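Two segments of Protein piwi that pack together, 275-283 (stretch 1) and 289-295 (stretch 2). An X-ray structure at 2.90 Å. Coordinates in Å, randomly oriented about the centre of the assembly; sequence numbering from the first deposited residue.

Stretch 1 275-283: GQTPKSTFS
Stretch 2 289-295: ISFVEYY

Stretch 2 is the end of a strand, begun earlier in the chain, and turns directly into a helix; stretch 1 lies along this junction. Stretch 1 starts as a loop, makes a type I turn from Thr277 to Ser280, and enters a strand at Thr281. The turn is closed by Ser280 N to Thr277 O at 2.9 Å. Ser280 (chi1 m) also accepts from Thr277 N on its OG at 3.0 Å. Lys279 points away and is modelled only to CB. The two strands run antiparallel. About 495 Å² is buried between the stretches, both sides summed.

Ile289 is extended (phi/psi -155/149) and pairs with Phe282 (-133/170), CA to CA 5.7 Å. This is the hydrogen-bonded pair of the ladder. Phe282 N donates to Ile289 O at 2.8 Å, and Ile289 N donates to Phe282 O at 2.9 Å. Both side chains lie on the same face of the sheet. The branched Ile289 side chain, modelled without CD1 and with chi1 at -113°, brings CG2 to 3.9 Å from Phe282 CE2.

Ser290 (-85/161) pairs with Thr281 (-119/150) in the non-hydrogen-bonded register. Their CA atoms are only 3.9 Å apart. Two CA-H...O contacts serve here: Ser290 CA to Ser280 O at 3.2 Å, and Thr281 CA to Ile289 O at 3.3 Å. The two side chains share the other face, both with chi1 p, and Thr281 CG2 is 3.9 Å from Ser290 CB. Ser290 is also the N-cap. Its OG accepts from Glu293 N at 3.2 Å, a role that suits a short polar side chain.

The helix begins at Phe291 (-63/-40). Its first turn leaves amides without helical partners, and stretch 1 supplies carbonyls to two of them. Phe291 N donates to Ser280 O at 3.1 Å. The buried Phe291 side chain points toward stretch 1 with chi1 -67° (m) and chi2 -79°. Pro278 O lies at the edge of its ring, 3.4 Å from Phe291 CB. Gln276, chi1 m and chi2 t, places OE1 3.8 Å from Phe291 CE2. Phe282 CD2 sits over one face of the Phe291 ring, 3.9 Å from Phe291 CE1. The two rings are oblique, with centroids 5.3 Å apart and planes at 31°.

Val292 (-57/-50) uses its backbone: Val292 N donates to Pro278 O at 3.2 Å. Its side chain points sideways, with chi1 at -124°, and CG2 is not modelled. Pro278 (-57/-20), C-gamma exo, has a phi that fits the second position of the turn. Its ring is buried.

Glu293 makes no contact with stretch 1. It is exposed, as suits its charge, and extends with chi1 m and chi2 t.

Tyr294 (-63/-46) points toward stretch 1, with chi1 171° (t) and chi2 76°. Phe282, with chi1 75° (p) and chi2 98°, turns its ring edge to the Tyr294 face. Phe282 CZ is 3.5 Å from Tyr294 CD1, with centroids 5.1 Å apart and planes at 83°. Phe282 thus touches Ile289, Phe291 and Tyr294. Tyr294 N donates to Ser290 O at 2.7 Å.

Tyr295 (chi1 m) is buried without touching stretch 1. Tyr295 N donates to Phe291 O at 2.9 Å, and its OH is bonded elsewhere in the structure.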

# COMPACT_ATOMS: atom_id res chain seq x y z
N GLY A 275 -12.18 -10.35 41.26
CA GLY A 275 -13.37 -10.31 42.08
C GLY A 275 -14.67 -10.15 41.33
O GLY A 275 -15.73 -10.06 41.96
N GLN A 276 -14.62 -10.12 40.00
CA GLN A 276 -15.82 -10.02 39.18
C GLN A 276 -15.85 -11.16 38.17
O GLN A 276 -14.81 -11.68 37.76
CB GLN A 276 -15.92 -8.67 38.45
CG GLN A 276 -16.19 -7.48 39.36
CD GLN A 276 -16.74 -6.29 38.61
OE1 GLN A 276 -17.27 -6.42 37.51
NE2 GLN A 276 -16.62 -5.11 39.20
N THR A 277 -17.06 -11.54 37.78
CA THR A 277 -17.32 -12.64 36.87
C THR A 277 -18.29 -12.16 35.80
O THR A 277 -18.86 -11.07 35.91
CB THR A 277 -17.91 -13.84 37.63
OG1 THR A 277 -19.08 -13.43 38.34
CG2 THR A 277 -16.89 -14.40 38.61
N PRO A 278 -18.48 -12.94 34.73
CA PRO A 278 -19.52 -12.58 33.74
C PRO A 278 -20.91 -12.46 34.34
O PRO A 278 -21.77 -11.82 33.73
CB PRO A 278 -19.44 -13.73 32.73
CG PRO A 278 -18.03 -14.19 32.80
CD PRO A 278 -17.63 -14.04 34.24
N LYS A 279 -21.15 -13.05 35.51
CA LYS A 279 -22.43 -12.89 36.19
C LYS A 279 -22.54 -11.59 36.96
O LYS A 279 -23.62 -11.29 37.50
CB LYS A 279 -22.67 -14.07 37.14
N SER A 280 -21.47 -10.80 37.03
CA SER A 280 -21.54 -9.50 37.68
C SER A 280 -22.36 -8.53 36.82
O SER A 280 -22.57 -8.74 35.63
CB SER A 280 -20.14 -8.94 37.91
OG SER A 280 -19.35 -9.84 38.67
N THR A 281 -22.82 -7.46 37.46
CA THR A 281 -23.73 -6.52 36.82
C THR A 281 -23.11 -5.13 36.75
O THR A 281 -22.31 -4.74 37.61
CB THR A 281 -25.06 -6.44 37.58
OG1 THR A 281 -24.83 -5.97 38.91
CG2 THR A 281 -25.71 -7.82 37.65
N PHE A 282 -23.50 -4.38 35.72
CA PHE A 282 -23.15 -2.97 35.58
C PHE A 282 -24.40 -2.20 35.21
O PHE A 282 -25.45 -2.77 34.90
CB PHE A 282 -22.04 -2.76 34.53
CG PHE A 282 -22.51 -2.90 33.11
CD1 PHE A 282 -22.81 -1.78 32.36
CD2 PHE A 282 -22.63 -4.15 32.52
CE1 PHE A 282 -23.24 -1.89 31.05
CE2 PHE A 282 -23.06 -4.27 31.21
CZ PHE A 282 -23.36 -3.14 30.47
N SER A 283 -24.29 -0.87 35.24
CA SER A 283 -25.42 0.02 34.97
C SER A 283 -25.16 0.78 33.68
O SER A 283 -24.15 1.48 33.56
CB SER A 283 -25.63 0.98 36.14
OG SER A 283 -26.90 1.61 36.06
N ILE A 289 -27.79 -4.44 34.32
CA ILE A 289 -27.73 -5.65 33.51
C ILE A 289 -26.40 -6.35 33.77
O ILE A 289 -25.40 -5.71 34.09
CB ILE A 289 -27.91 -5.28 32.01
CG1 ILE A 289 -29.24 -5.84 31.47
CG2 ILE A 289 -26.72 -5.72 31.17
N SER A 290 -26.41 -7.68 33.66
CA SER A 290 -25.21 -8.48 33.81
C SER A 290 -24.45 -8.56 32.49
O SER A 290 -25.01 -8.33 31.41
CB SER A 290 -25.54 -9.89 34.30
OG SER A 290 -26.11 -10.67 33.26
N PHE A 291 -23.16 -8.90 32.58
CA PHE A 291 -22.33 -8.98 31.38
C PHE A 291 -22.84 -10.05 30.42
O PHE A 291 -22.85 -9.84 29.20
CB PHE A 291 -20.88 -9.24 31.76
CG PHE A 291 -20.24 -8.09 32.49
CD1 PHE A 291 -19.78 -6.99 31.79
CD2 PHE A 291 -20.11 -8.11 33.87
CE1 PHE A 291 -19.20 -5.92 32.45
CE2 PHE A 291 -19.53 -7.05 34.54
CZ PHE A 291 -19.07 -5.96 33.83
N VAL A 292 -23.27 -11.19 30.95
CA VAL A 292 -23.86 -12.23 30.10
C VAL A 292 -25.06 -11.68 29.35
O VAL A 292 -25.16 -11.82 28.12
CB VAL A 292 -24.25 -13.46 30.96
CG1 VAL A 292 -23.59 -14.71 30.42
N GLU A 293 -25.97 -11.02 30.07
CA GLU A 293 -27.15 -10.45 29.43
C GLU A 293 -26.78 -9.34 28.45
O GLU A 293 -27.37 -9.24 27.37
CB GLU A 293 -28.12 -9.91 30.49
CG GLU A 293 -28.70 -10.97 31.41
CD GLU A 293 -29.55 -10.38 32.51
OE1 GLU A 293 -30.26 -11.14 33.20
OE2 GLU A 293 -29.52 -9.14 32.68
N TYR A 294 -25.81 -8.50 28.81
CA TYR A 294 -25.42 -7.40 27.94
C TYR A 294 -24.87 -7.91 26.62
O TYR A 294 -25.24 -7.42 25.54
CB TYR A 294 -24.39 -6.50 28.63
CG TYR A 294 -23.79 -5.46 27.72
CD1 TYR A 294 -24.50 -4.33 27.36
CD2 TYR A 294 -22.50 -5.61 27.21
CE1 TYR A 294 -23.95 -3.37 26.52
CE2 TYR A 294 -21.94 -4.66 26.38
CZ TYR A 294 -22.67 -3.54 26.03
OH TYR A 294 -22.12 -2.60 25.20
N TYR A 295 -23.98 -8.90 26.67
CA TYR A 295 -23.39 -9.41 25.44
C TYR A 295 -24.28 -10.40 24.71
O TYR A 295 -23.99 -10.71 23.54
CB TYR A 295 -22.02 -10.03 25.75
CG TYR A 295 -20.99 -9.00 26.13
CD1 TYR A 295 -20.39 -8.20 25.16
CD2 TYR A 295 -20.63 -8.80 27.45
CE1 TYR A 295 -19.46 -7.24 25.51
CE2 TYR A 295 -19.70 -7.84 27.81
CZ TYR A 295 -19.12 -7.07 26.83
OH TYR A 295 -18.19 -6.12 27.18